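Local coordinates for putative cyclohexadienyl dehydrogenase and ADH prephenate dehydrogenase (Rhizobium meliloti, PDB 4WJI), which probably catalyses the NAD(P)-dependent oxidative decarboxylation of prephenate to 4-hydroxyphenylpyruvate, a step of L-tyrosine biosynthesis, at residues R21-R24 with L28-T31; R53-L56 with E60-E63; A79-I84 with P110-D115; S103-M108 with F118-P123; V183-S188 with L247-R252. All coordinates share one frame; numbering follows the deposited sequence.

Following the chain from its N terminus, interaction 1 closes the short turn between helix 14-26 and strand 29-35. Interaction 2, beyond helix 39-48, closes the turn between strand 53-55 and helix 58-61; the two touch where Thr31 CG2 packs on Arg53 CD, at neighbouring strands of one sheet. Val62 CG1 meets Ile84 CG2, linking interaction 2 to interaction 3, which joins helix 77-84 to the loop before strand 117-123. Interaction 4 crosses it, their segments alternating, and closes the helix-to-strand half of the unit 93-96, 102-108, 117-123; Leu112 packs on Phe118 and Ala81 on Met108. Interaction 5 joins helices 177-203 and 243-265 of the dimerization region, and Leu184 CD1 touches His122 CE1 of interaction 4.

Interaction 1 of 5, residues R21-R24 with L28-T31; sequences RDIR and LAGT
Ile23, near the end of helix 14-26, meets Leu28 and Ala29 through both its carbonyl and its side chain. The direct polar link is a backbone hydrogen bond from Leu28 N to Ile23 O, 3.1 Å long and nearly straight, with an N-H...O angle of 164°. It reaches a lone pair in the carbonyl plane, and its donor stands five residues beyond the acceptor, so it spans the whole turn that ends the helix.

A water extends this polar side. It accepts a hydrogen bond from Ala29 N at 3.2 Å and makes a weak one to Ile23 O at 3.3 Å, so the first amide of strand 29-35 is joined to the helix through solvent.

The apolar part rests on one methyl. With CG1 of Ile23 anti to the carbonyl carbon (chi1 -68°), CG2 lies opposite the backbone N and is carried against Ala29, where CG2 to Ala29 CB is 3.6 Å. The same methyl lies more loosely by Leu28 CB, at 4.2 Å. Around them, Phe164 of helix 155-167 touches both Ile23 and Leu28, and Ile7 of strand 4-10 touches Ile23 and Ala29.

Ile23 O, near the helix end, thus takes a direct bond from Leu28 N and a weak one from the water, while CG2 packs the helix against the start of the strand in this Rossmann-type beta-alpha-beta unit.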
# COMPACT_ATOMS: atom_id res chain seq x y z
N ARG A 21 -14.59 18.40 13.72
CA ARG A 21 -13.40 19.14 14.13
C ARG A 21 -13.12 20.28 13.15
O ARG A 21 -12.74 21.37 13.60
CB ARG A 21 -12.20 18.19 14.26
CG ARG A 21 -12.26 17.29 15.49
CD ARG A 21 -11.10 16.33 15.51
NE ARG A 21 -11.02 15.43 16.67
CZ ARG A 21 -11.55 14.22 16.75
NH1 ARG A 21 -12.37 13.78 15.80
NH2 ARG A 21 -11.30 13.43 17.79
N ASP A 22 -13.31 20.05 11.87
CA ASP A 22 -13.10 21.11 10.88
C ASP A 22 -14.13 22.25 11.02
O ASP A 22 -13.78 23.44 10.87
CB ASP A 22 -13.17 20.58 9.46
CG ASP A 22 -11.97 19.82 9.07
OD1 ASP A 22 -10.86 20.04 9.65
OD2 ASP A 22 -12.13 19.00 8.11
N ILE A 23 -15.39 21.90 11.27
CA ILE A 23 -16.42 22.90 11.50
C ILE A 23 -16.03 23.77 12.67
O ILE A 23 -16.15 25.00 12.59
CB ILE A 23 -17.82 22.25 11.73
CG1 ILE A 23 -18.36 21.58 10.46
CG2 ILE A 23 -18.80 23.28 12.26
CD1 ILE A 23 -19.51 20.62 10.78
N ARG A 24 -15.57 23.16 13.76
CA ARG A 24 -15.15 23.93 14.94
C ARG A 24 -13.93 24.83 14.63
O ARG A 24 -13.94 25.99 14.99
CB ARG A 24 -14.87 23.00 16.13
CG ARG A 24 -14.36 23.65 17.42
CD ARG A 24 -15.46 23.92 18.34
NE ARG A 24 -16.21 22.76 18.84
CZ ARG A 24 -17.46 22.87 19.25
NH1 ARG A 24 -18.12 24.02 19.13
NH2 ARG A 24 -18.06 21.84 19.75
N LEU A 28 -17.67 27.25 11.17
CA LEU A 28 -18.61 27.19 10.09
C LEU A 28 -20.06 27.06 10.51
O LEU A 28 -20.91 27.24 9.69
CB LEU A 28 -18.27 26.04 9.13
CG LEU A 28 -16.88 26.13 8.59
CD1 LEU A 28 -16.61 24.94 7.68
CD2 LEU A 28 -16.58 27.47 7.90
N ALA A 29 -20.31 26.73 11.76
CA ALA A 29 -21.68 26.52 12.25
C ALA A 29 -21.99 27.40 13.44
O ALA A 29 -21.15 27.61 14.31
CB ALA A 29 -21.94 25.07 12.62
N GLY A 30 -23.22 27.89 13.51
CA GLY A 30 -23.68 28.47 14.75
C GLY A 30 -23.68 27.43 15.87
O GLY A 30 -23.17 27.67 16.95
N THR A 31 -24.29 26.29 15.59
CA THR A 31 -24.46 25.17 16.54
C THR A 31 -24.15 23.88 15.80
O THR A 31 -24.66 23.66 14.68
CB THR A 31 -25.93 25.08 17.07
OG1 THR A 31 -26.29 26.26 17.80
CG2 THR A 31 -26.13 23.89 17.98
O HOH W 1 -18.66 26.21 14.40

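Interaction 2 of 5, residues R53-L56 with E60-E63; sequences RYTL and EAVE
The joint between strand 53-55, outermost in the sheet of this chain, and the short helix 58-61 is fastened by Thr55 on one side and Glu60 and Ala61 on the other. Its polar half is a hydrogen bond donated by Thr55 OG1 to Glu60 OE1, 2.8 Å long. The hydroxyl meets the carboxylate from above, 43° out of its plane, and does not approach within that plane. Two torsions bring the groups together: OG1 of Thr55 stands anti to its own backbone N (chi1 179°), turned to the helix, and the Glu60 chain runs extended beyond CG (chi2 -170°), which carries the carboxylate out to the Thr55 hydroxyl.

The apolar half uses the other branch of the threonine. CG2 packs on Ala61, 3.7 Å from Ala61 CB and 3.9 Å from Ala61 CA, on the buried side of the helix. Thr55 OG1 also accepts from Ser57 N, so one hydroxyl donates to the helix residue and accepts from the turn. A valine here would probably leave Glu60 OE1 and Ser57 N without their shared mate, and the glutamate carboxylate free to turn.

Next to the contact, the backbone of Thr55 pairs with Val34 and its carbonyl accepts from Thr35 OG1, which ties it to strand 29-35. Ala61 packs on Val33 and Thr35 of that strand, so the short helix packs against side chains of strand 29-35, and Val62 meets the loop residues His87 and Leu88.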
# COMPACT_ATOMS: atom_id res chain seq x y z
N ARG A 53 -24.66 20.36 21.09
CA ARG A 53 -25.83 19.65 21.59
C ARG A 53 -25.68 18.20 21.20
O ARG A 53 -25.15 17.89 20.16
CB ARG A 53 -27.12 20.21 20.98
CG ARG A 53 -27.47 21.67 21.27
CD ARG A 53 -28.73 22.15 20.52
N TYR A 54 -26.11 17.29 22.07
CA TYR A 54 -26.00 15.87 21.82
C TYR A 54 -27.30 15.15 22.04
O TYR A 54 -28.03 15.49 22.95
CB TYR A 54 -24.98 15.27 22.78
CG TYR A 54 -23.61 15.86 22.71
CD1 TYR A 54 -23.30 17.02 23.39
CD2 TYR A 54 -22.63 15.28 21.96
CE1 TYR A 54 -22.05 17.57 23.30
CE2 TYR A 54 -21.38 15.83 21.88
CZ TYR A 54 -21.10 16.97 22.55
OH TYR A 54 -19.85 17.51 22.49
N THR A 55 -27.58 14.13 21.24
CA THR A 55 -28.79 13.32 21.43
C THR A 55 -28.64 11.97 20.85
O THR A 55 -27.90 11.78 19.89
CB THR A 55 -30.03 14.01 20.83
OG1 THR A 55 -31.20 13.20 21.00
CG2 THR A 55 -29.86 14.34 19.36
N LEU A 56 -29.34 11.01 21.45
CA LEU A 56 -29.44 9.68 20.90
C LEU A 56 -30.47 9.54 19.78
O LEU A 56 -30.49 8.51 19.07
CB LEU A 56 -29.75 8.68 22.01
CG LEU A 56 -28.73 8.51 23.14
CD1 LEU A 56 -29.34 7.80 24.37
CD2 LEU A 56 -27.51 7.73 22.63
N GLU A 60 -34.73 13.88 16.71
CA GLU A 60 -34.55 15.12 17.47
C GLU A 60 -33.38 15.96 16.94
O GLU A 60 -33.46 17.19 16.88
CB GLU A 60 -34.20 14.84 18.93
CG GLU A 60 -35.27 14.36 19.86
CD GLU A 60 -34.79 14.38 21.32
OE1 GLU A 60 -33.55 14.63 21.62
OE2 GLU A 60 -35.66 14.14 22.18
N ALA A 61 -32.31 15.28 16.53
CA ALA A 61 -31.10 15.99 16.11
C ALA A 61 -31.30 16.93 14.93
O ALA A 61 -30.61 17.97 14.81
CB ALA A 61 -29.99 15.00 15.77
N VAL A 62 -32.18 16.50 14.03
CA VAL A 62 -32.39 17.27 12.81
C VAL A 62 -33.38 18.41 12.96
O VAL A 62 -33.53 19.20 12.04
CB VAL A 62 -32.76 16.41 11.60
CG1 VAL A 62 -31.72 15.32 11.41
CG2 VAL A 62 -34.14 15.78 11.74
N GLU A 63 -34.05 18.53 14.10
CA GLU A 63 -35.08 19.56 14.25
C GLU A 63 -34.46 20.96 14.10
O GLU A 63 -33.52 21.30 14.81
CB GLU A 63 -35.85 19.32 15.54
CG GLU A 63 -36.70 18.04 15.41
CD GLU A 63 -37.53 17.64 16.61
OE1 GLU A 63 -37.46 18.30 17.69
OE2 GLU A 63 -38.28 16.64 16.47

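Interaction 3 of 5, residues A79-I84 with P110-D115; sequences AVAAEI and PHLPKD
His111 lies along helix 77-84, meeting Ala81 chiefly with its CB and Ala82 with its ring. Its CB is 4.0 Å from Ala81 CB and 3.9 Å from Ala81 O. Next outward, CG comes 3.8 Å from Ala82 CA; with CG anti to its own carbonyl carbon (chi1 -63°), the ring is directed at Ala82. The two sides of the ring then part: CD2 is 4.0 Å from Ala82 N, while ND1 turns to Ala82 CB. At the far end CE1 makes the nearest approach of the ring, 3.7 Å to Ala82 CB, with NE2 slightly more distant.

That methyl stands over one face of the imidazole, 3.8 Å from the centroid and only 13° off the ring normal, a clear CH-pi contact. Beside it, Leu112 CD2 reaches Ala81 CB at 4.3 Å. A serine in place of His111 is likely to strip the Ala82 methyl of its aromatic cover and open a gap along the helix.

The chemistry is therefore dispersive: the small alanines let the loop between helix 102-108 and strand 117-123 come close to helix 77-84 (Ala82 CA to His111 CA 5.4 Å), and the face of the imidazole, helped by Leu112, carries the contact without a hydrogen bond between the two segments.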
# COMPACT_ATOMS: atom_id res chain seq x y z
N ALA A 79 -32.39 3.52 6.74
CA ALA A 79 -32.97 3.58 8.06
C ALA A 79 -32.84 4.99 8.65
O ALA A 79 -33.74 5.49 9.31
CB ALA A 79 -32.33 2.56 8.96
N VAL A 80 -31.69 5.63 8.43
CA VAL A 80 -31.54 7.02 8.87
C VAL A 80 -32.54 7.95 8.19
O VAL A 80 -33.18 8.77 8.85
CB VAL A 80 -30.09 7.54 8.65
CG1 VAL A 80 -30.03 9.02 8.93
CG2 VAL A 80 -29.10 6.81 9.53
N ALA A 81 -32.67 7.84 6.88
CA ALA A 81 -33.57 8.70 6.12
C ALA A 81 -35.02 8.49 6.65
O ALA A 81 -35.74 9.46 6.83
CB ALA A 81 -33.49 8.37 4.63
N ALA A 82 -35.42 7.26 6.90
CA ALA A 82 -36.75 6.99 7.36
C ALA A 82 -36.98 7.64 8.73
O ALA A 82 -38.07 8.15 9.00
CB ALA A 82 -36.98 5.50 7.43
N GLU A 83 -35.97 7.61 9.62
CA GLU A 83 -36.16 8.14 10.99
C GLU A 83 -36.23 9.66 10.98
O GLU A 83 -36.97 10.27 11.74
CB GLU A 83 -35.00 7.69 11.89
CG GLU A 83 -35.14 8.07 13.37
CD GLU A 83 -36.33 7.39 14.08
OE1 GLU A 83 -37.00 6.50 13.48
OE2 GLU A 83 -36.62 7.74 15.26
N ILE A 84 -35.47 10.30 10.10
CA ILE A 84 -35.40 11.79 10.15
C ILE A 84 -36.44 12.51 9.28
O ILE A 84 -36.70 13.68 9.45
CB ILE A 84 -33.98 12.30 9.78
CG1 ILE A 84 -33.61 12.04 8.28
CG2 ILE A 84 -32.95 11.74 10.73
CD1 ILE A 84 -32.26 12.60 7.85
N PRO A 110 -36.58 7.86 -1.40
CA PRO A 110 -38.00 7.61 -1.23
C PRO A 110 -38.60 8.08 0.09
O PRO A 110 -39.82 8.25 0.20
CB PRO A 110 -38.09 6.07 -1.32
CG PRO A 110 -36.92 5.69 -2.12
CD PRO A 110 -35.84 6.63 -1.70
N HIS A 111 -37.76 8.29 1.09
CA HIS A 111 -38.22 8.73 2.41
C HIS A 111 -38.22 10.23 2.56
O HIS A 111 -38.95 10.76 3.37
CB HIS A 111 -37.33 8.17 3.50
CG HIS A 111 -37.36 6.69 3.59
ND1 HIS A 111 -38.46 6.00 4.02
CD2 HIS A 111 -36.42 5.77 3.28
CE1 HIS A 111 -38.19 4.70 3.99
NE2 HIS A 111 -36.96 4.54 3.55
N LEU A 112 -37.35 10.92 1.81
CA LEU A 112 -37.14 12.32 2.08
C LEU A 112 -38.26 13.17 1.43
O LEU A 112 -38.69 12.90 0.28
CB LEU A 112 -35.78 12.76 1.55
CG LEU A 112 -34.55 12.15 2.23
CD1 LEU A 112 -33.29 12.61 1.50
CD2 LEU A 112 -34.44 12.45 3.74
N PRO A 113 -38.76 14.17 2.15
CA PRO A 113 -39.85 14.99 1.59
C PRO A 113 -39.42 15.92 0.41
O PRO A 113 -38.25 16.23 0.27
CB PRO A 113 -40.32 15.83 2.77
CG PRO A 113 -39.22 15.80 3.78
CD PRO A 113 -38.35 14.58 3.51
N LYS A 114 -40.40 16.38 -0.39
CA LYS A 114 -40.15 17.25 -1.55
C LYS A 114 -39.54 18.58 -1.16
O LYS A 114 -38.90 19.24 -1.98
CB LYS A 114 -41.49 17.56 -2.29
N ASP A 115 -39.76 19.01 0.09
CA ASP A 115 -39.28 20.32 0.54
C ASP A 115 -37.86 20.36 1.06
O ASP A 115 -37.40 21.42 1.51
CB ASP A 115 -40.24 20.98 1.56
CG ASP A 115 -40.40 20.17 2.88
OD1 ASP A 115 -40.05 18.99 2.92
OD2 ASP A 115 -40.90 20.72 3.90

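Interaction 4 of 5, residues S103-M108 with F118-P123; sequences SVIAQM and FVPGHP. With TYR (tyrosine), chain C.
Phe118 presents its outer ring atoms to selenomethionine Met108 and to Ile105, both on helix 102-108. Its CZ is 3.8 Å from Met108 CB, and the selenium lies obliquely to the ring, 5.0 Å from the centroid and 62° off the normal. This is a Met-aromatic contact in which SE comes nearest to CE1 and CZ. The bend of the Met108 chain at its last torsion (chi3 77°) accompanies this approach, the two side chains crossing at about a right angle.

At the edge of the same ring, in its plane, sits Ile105 CA, 3.9 Å from CE2. Ile105 then continues past the ring to Pro120: CG1 is 3.6 Å from Pro120 CG, and CD1 follows at 3.8 Å. Pro120 CG also covers one face of Phe118, toward its rim, so that proline, phenylalanine and isoleucine pack into one apolar cluster against the helix.

Farther along the strand the contact gives way to the ligand pocket. His122 NE2 shares a short 2.5 Å hydrogen bond with OH of the bound tyrosine, which lies at the edge of the imidazole; either partner could be the donor. On the other side of that ring ND1 is bonded to His180, and the tyrosine is also held by Ser99, Thr127 and Arg226.

Strand 93-96, helix 102-108 and strand 117-123 make a beta-alpha-beta unit. Met108 packs on Val94 of the first strand and on Ala81 of helix 77-84, while Leu112 of the loop abuts Phe118.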
# COMPACT_ATOMS: atom_id res chain seq x y z
N SER A 103 -26.69 3.33 -4.49
CA SER A 103 -27.45 2.67 -3.45
C SER A 103 -28.00 3.63 -2.42
O SER A 103 -29.15 3.51 -1.99
CB SER A 103 -26.66 1.57 -2.72
OG SER A 103 -25.61 2.13 -1.92
N VAL A 104 -27.16 4.58 -2.02
CA VAL A 104 -27.55 5.54 -1.02
C VAL A 104 -28.72 6.38 -1.52
O VAL A 104 -29.71 6.61 -0.79
CB VAL A 104 -26.35 6.41 -0.61
CG1 VAL A 104 -26.79 7.50 0.34
CG2 VAL A 104 -25.26 5.54 0.06
N ILE A 105 -28.62 6.85 -2.76
CA ILE A 105 -29.72 7.63 -3.33
C ILE A 105 -31.03 6.80 -3.36
O ILE A 105 -32.08 7.28 -2.96
CB ILE A 105 -29.34 8.19 -4.69
CG1 ILE A 105 -28.22 9.22 -4.55
CG2 ILE A 105 -30.53 8.82 -5.39
CD1 ILE A 105 -27.53 9.55 -5.84
N ALA A 106 -30.93 5.57 -3.84
CA ALA A 106 -32.12 4.73 -3.92
C ALA A 106 -32.76 4.43 -2.57
O ALA A 106 -33.99 4.29 -2.49
CB ALA A 106 -31.78 3.42 -4.60
N GLN A 107 -31.93 4.29 -1.55
CA GLN A 107 -32.39 3.95 -0.19
C GLN A 107 -32.96 5.16 0.53
O GLN A 107 -33.88 5.01 1.34
CB GLN A 107 -31.25 3.42 0.68
CG GLN A 107 -30.80 1.99 0.42
CD GLN A 107 -30.27 1.29 1.68
OE1 GLN A 107 -30.00 1.90 2.72
NE2 GLN A 107 -30.13 -0.01 1.58
N MSE A 108 -32.39 6.34 0.28
CA MSE A 108 -32.78 7.52 1.03
C MSE A 108 -33.86 8.36 0.39
O MSE A 108 -34.75 8.85 1.07
CB MSE A 108 -31.58 8.45 1.29
CG MSE A 108 -30.50 7.80 2.17
SE MSE A 108 -29.06 9.06 2.71
CE MSE A 108 -30.02 10.03 4.12
N PHE A 118 -31.63 17.16 -1.28
CA PHE A 118 -30.77 15.98 -1.07
C PHE A 118 -29.58 16.08 -2.00
O PHE A 118 -29.76 15.96 -3.24
CB PHE A 118 -31.62 14.72 -1.38
CG PHE A 118 -30.91 13.42 -1.20
CD1 PHE A 118 -29.97 13.23 -0.18
CD2 PHE A 118 -31.21 12.36 -2.01
CE1 PHE A 118 -29.32 12.00 0.00
CE2 PHE A 118 -30.61 11.12 -1.82
CZ PHE A 118 -29.64 10.95 -0.82
N VAL A 119 -28.39 16.28 -1.44
CA VAL A 119 -27.16 16.45 -2.23
C VAL A 119 -26.13 15.46 -1.74
O VAL A 119 -25.42 15.74 -0.79
CB VAL A 119 -26.57 17.87 -2.11
CG1 VAL A 119 -25.43 18.02 -3.12
CG2 VAL A 119 -27.67 18.92 -2.35
N PRO A 120 -26.09 14.29 -2.34
CA PRO A 120 -25.17 13.23 -1.90
C PRO A 120 -23.72 13.61 -2.14
O PRO A 120 -23.42 14.25 -3.09
CB PRO A 120 -25.57 12.04 -2.77
CG PRO A 120 -26.93 12.33 -3.27
CD PRO A 120 -26.96 13.83 -3.44
N GLY A 121 -22.83 13.19 -1.26
CA GLY A 121 -21.44 13.52 -1.34
C GLY A 121 -20.58 12.30 -1.03
O GLY A 121 -21.05 11.25 -0.54
N HIS A 122 -19.33 12.45 -1.38
CA HIS A 122 -18.30 11.48 -1.02
C HIS A 122 -16.93 12.14 -0.90
O HIS A 122 -16.35 12.43 -1.89
CB HIS A 122 -18.25 10.36 -2.08
CG HIS A 122 -17.28 9.27 -1.77
ND1 HIS A 122 -16.97 8.28 -2.67
CD2 HIS A 122 -16.60 8.98 -0.64
CE1 HIS A 122 -16.11 7.45 -2.12
NE2 HIS A 122 -15.86 7.85 -0.89
N PRO A 123 -16.41 12.33 0.32
CA PRO A 123 -15.05 12.83 0.42
C PRO A 123 -14.03 11.69 0.13
O PRO A 123 -14.10 10.62 0.74
CB PRO A 123 -14.95 13.32 1.87
CG PRO A 123 -15.89 12.39 2.61
CD PRO A 123 -17.01 12.13 1.65
N TYR C . -9.67 4.54 4.15
CA TYR C . -8.83 4.61 2.92
C TYR C . -7.38 4.68 3.31
O TYR C . -7.10 4.63 4.50
CB TYR C . -9.23 5.81 2.06
CG TYR C . -10.68 5.83 1.60
CD1 TYR C . -11.49 4.69 1.63
CD2 TYR C . -11.23 6.99 1.14
CE1 TYR C . -12.81 4.74 1.22
CE2 TYR C . -12.53 7.06 0.69
CZ TYR C . -13.33 5.96 0.74
OH TYR C . -14.65 6.02 0.36
OXT TYR C . -6.53 4.80 2.39

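Interaction 5 of 5, residues V183-S188 with L247-R252; sequences VLAIVS and LEMLAR
Ala185 and Ile186 of helix 177-203 receive the side chain of selenomethionine Met249 from helix 243-265, and the close packing is confined to these three residues. Met249 CG comes 3.8 Å from Ala185 CB. The chain then bends at its second torsion (chi2 -57°), which turns the selenium across Ile186: SE is 4.0 Å from Ile186 CB, and the CE methyl lies beside the same atom and CG2. The side chains of Ile186 and Met249 cross at about a right angle, the selenoether lying against the branch point of the isoleucine. All three residues are buried, and the backbones approach to 6.3 Å between the CA atoms of Ile186 and Met249.

The remainder is looser. Glu248 and Arg252 are partly exposed, and the ends of both side chains are not modelled, which suggests mobility, although Arg252 packs on Leu205 of the second subunit. Ala251, exposed, takes no part in the contact.

Other parts of helix 177-203 meet the second subunit and the ligand. Ile186 also packs on Ala202 of the second subunit, Ser188 OG bonds to Ser219 O of that subunit, and Ser188 touches the bound tyrosine. A wider, pi-type turn at 185-188 runs from the packed residues to this serine. Such helix-on-helix packing, with the partner subunit close by, belongs to the helical dimerization domain of the prephenate dehydrogenase family.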
# COMPACT_ATOMS: atom_id res chain seq x y z
N VAL A 183 -16.19 4.50 -11.22
CA VAL A 183 -14.89 5.09 -10.89
C VAL A 183 -14.40 4.55 -9.54
O VAL A 183 -13.25 4.08 -9.39
CB VAL A 183 -14.94 6.63 -10.89
CG1 VAL A 183 -13.62 7.22 -10.40
CG2 VAL A 183 -15.23 7.18 -12.29
N LEU A 184 -15.26 4.59 -8.52
CA LEU A 184 -14.83 4.13 -7.19
C LEU A 184 -14.59 2.62 -7.13
O LEU A 184 -13.78 2.16 -6.33
CB LEU A 184 -15.71 4.66 -6.06
CG LEU A 184 -15.38 6.07 -5.57
CD1 LEU A 184 -14.10 6.09 -4.80
CD2 LEU A 184 -15.34 7.15 -6.66
N ALA A 185 -15.26 1.87 -7.99
CA ALA A 185 -15.03 0.43 -8.04
C ALA A 185 -13.57 0.13 -8.37
O ALA A 185 -13.02 -0.77 -7.79
CB ALA A 185 -15.97 -0.27 -9.02
N ILE A 186 -12.97 0.91 -9.28
CA ILE A 186 -11.56 0.65 -9.63
C ILE A 186 -10.58 1.37 -8.72
O ILE A 186 -9.56 0.77 -8.41
CB ILE A 186 -11.27 0.89 -11.14
CG1 ILE A 186 -9.83 0.51 -11.50
CG2 ILE A 186 -11.57 2.31 -11.57
CD1 ILE A 186 -9.50 -0.96 -11.23
N VAL A 187 -10.84 2.64 -8.35
CA VAL A 187 -9.82 3.40 -7.57
C VAL A 187 -9.87 3.08 -6.09
O VAL A 187 -8.91 3.40 -5.35
CB VAL A 187 -9.85 4.95 -7.71
CG1 VAL A 187 -9.52 5.41 -9.12
CG2 VAL A 187 -11.16 5.55 -7.20
N SER A 188 -10.95 2.46 -5.59
CA SER A 188 -11.06 2.22 -4.16
C SER A 188 -11.53 0.82 -3.79
O SER A 188 -10.91 0.15 -2.98
CB SER A 188 -12.06 3.25 -3.56
OG SER A 188 -12.20 3.06 -2.16
N LEU A 247 -18.10 -6.31 -9.41
CA LEU A 247 -17.95 -7.58 -10.13
C LEU A 247 -17.35 -7.33 -11.51
O LEU A 247 -16.53 -8.15 -11.96
CB LEU A 247 -19.30 -8.32 -10.24
CG LEU A 247 -19.78 -8.90 -8.93
CD1 LEU A 247 -21.22 -9.49 -9.03
CD2 LEU A 247 -18.86 -9.96 -8.37
N GLU A 248 -17.72 -6.24 -12.17
CA GLU A 248 -17.13 -5.91 -13.48
C GLU A 248 -15.61 -5.70 -13.33
O GLU A 248 -14.81 -6.26 -14.13
CB GLU A 248 -17.76 -4.69 -14.13
CG GLU A 248 -17.16 -4.27 -15.48
N MSE A 249 -15.19 -4.95 -12.33
CA MSE A 249 -13.76 -4.69 -12.15
C MSE A 249 -13.02 -5.95 -11.72
O MSE A 249 -11.86 -6.16 -12.18
CB MSE A 249 -13.56 -3.55 -11.15
CG MSE A 249 -14.14 -2.22 -11.66
SE MSE A 249 -13.38 -1.69 -13.40
CE MSE A 249 -14.42 -0.01 -13.48
N LEU A 250 -13.62 -6.79 -10.85
CA LEU A 250 -13.00 -8.06 -10.49
C LEU A 250 -12.79 -8.93 -11.73
O LEU A 250 -11.73 -9.58 -11.84
CB LEU A 250 -13.80 -8.85 -9.45
CG LEU A 250 -13.65 -8.43 -8.02
CD1 LEU A 250 -14.73 -9.07 -7.18
CD2 LEU A 250 -12.29 -8.86 -7.47
N ALA A 251 -13.77 -9.00 -12.63
CA ALA A 251 -13.59 -9.83 -13.84
C ALA A 251 -12.45 -9.30 -14.71
O ALA A 251 -11.64 -10.11 -15.22
CB ALA A 251 -14.89 -9.89 -14.60
N ARG A 252 -12.32 -7.99 -14.89
CA ARG A 252 -11.20 -7.38 -15.65
C ARG A 252 -9.85 -7.73 -15.00
O ARG A 252 -8.89 -8.16 -15.68
CB ARG A 252 -11.34 -5.85 -15.80
CG ARG A 252 -12.53 -5.44 -16.69
CD ARG A 252 -12.73 -3.94 -16.80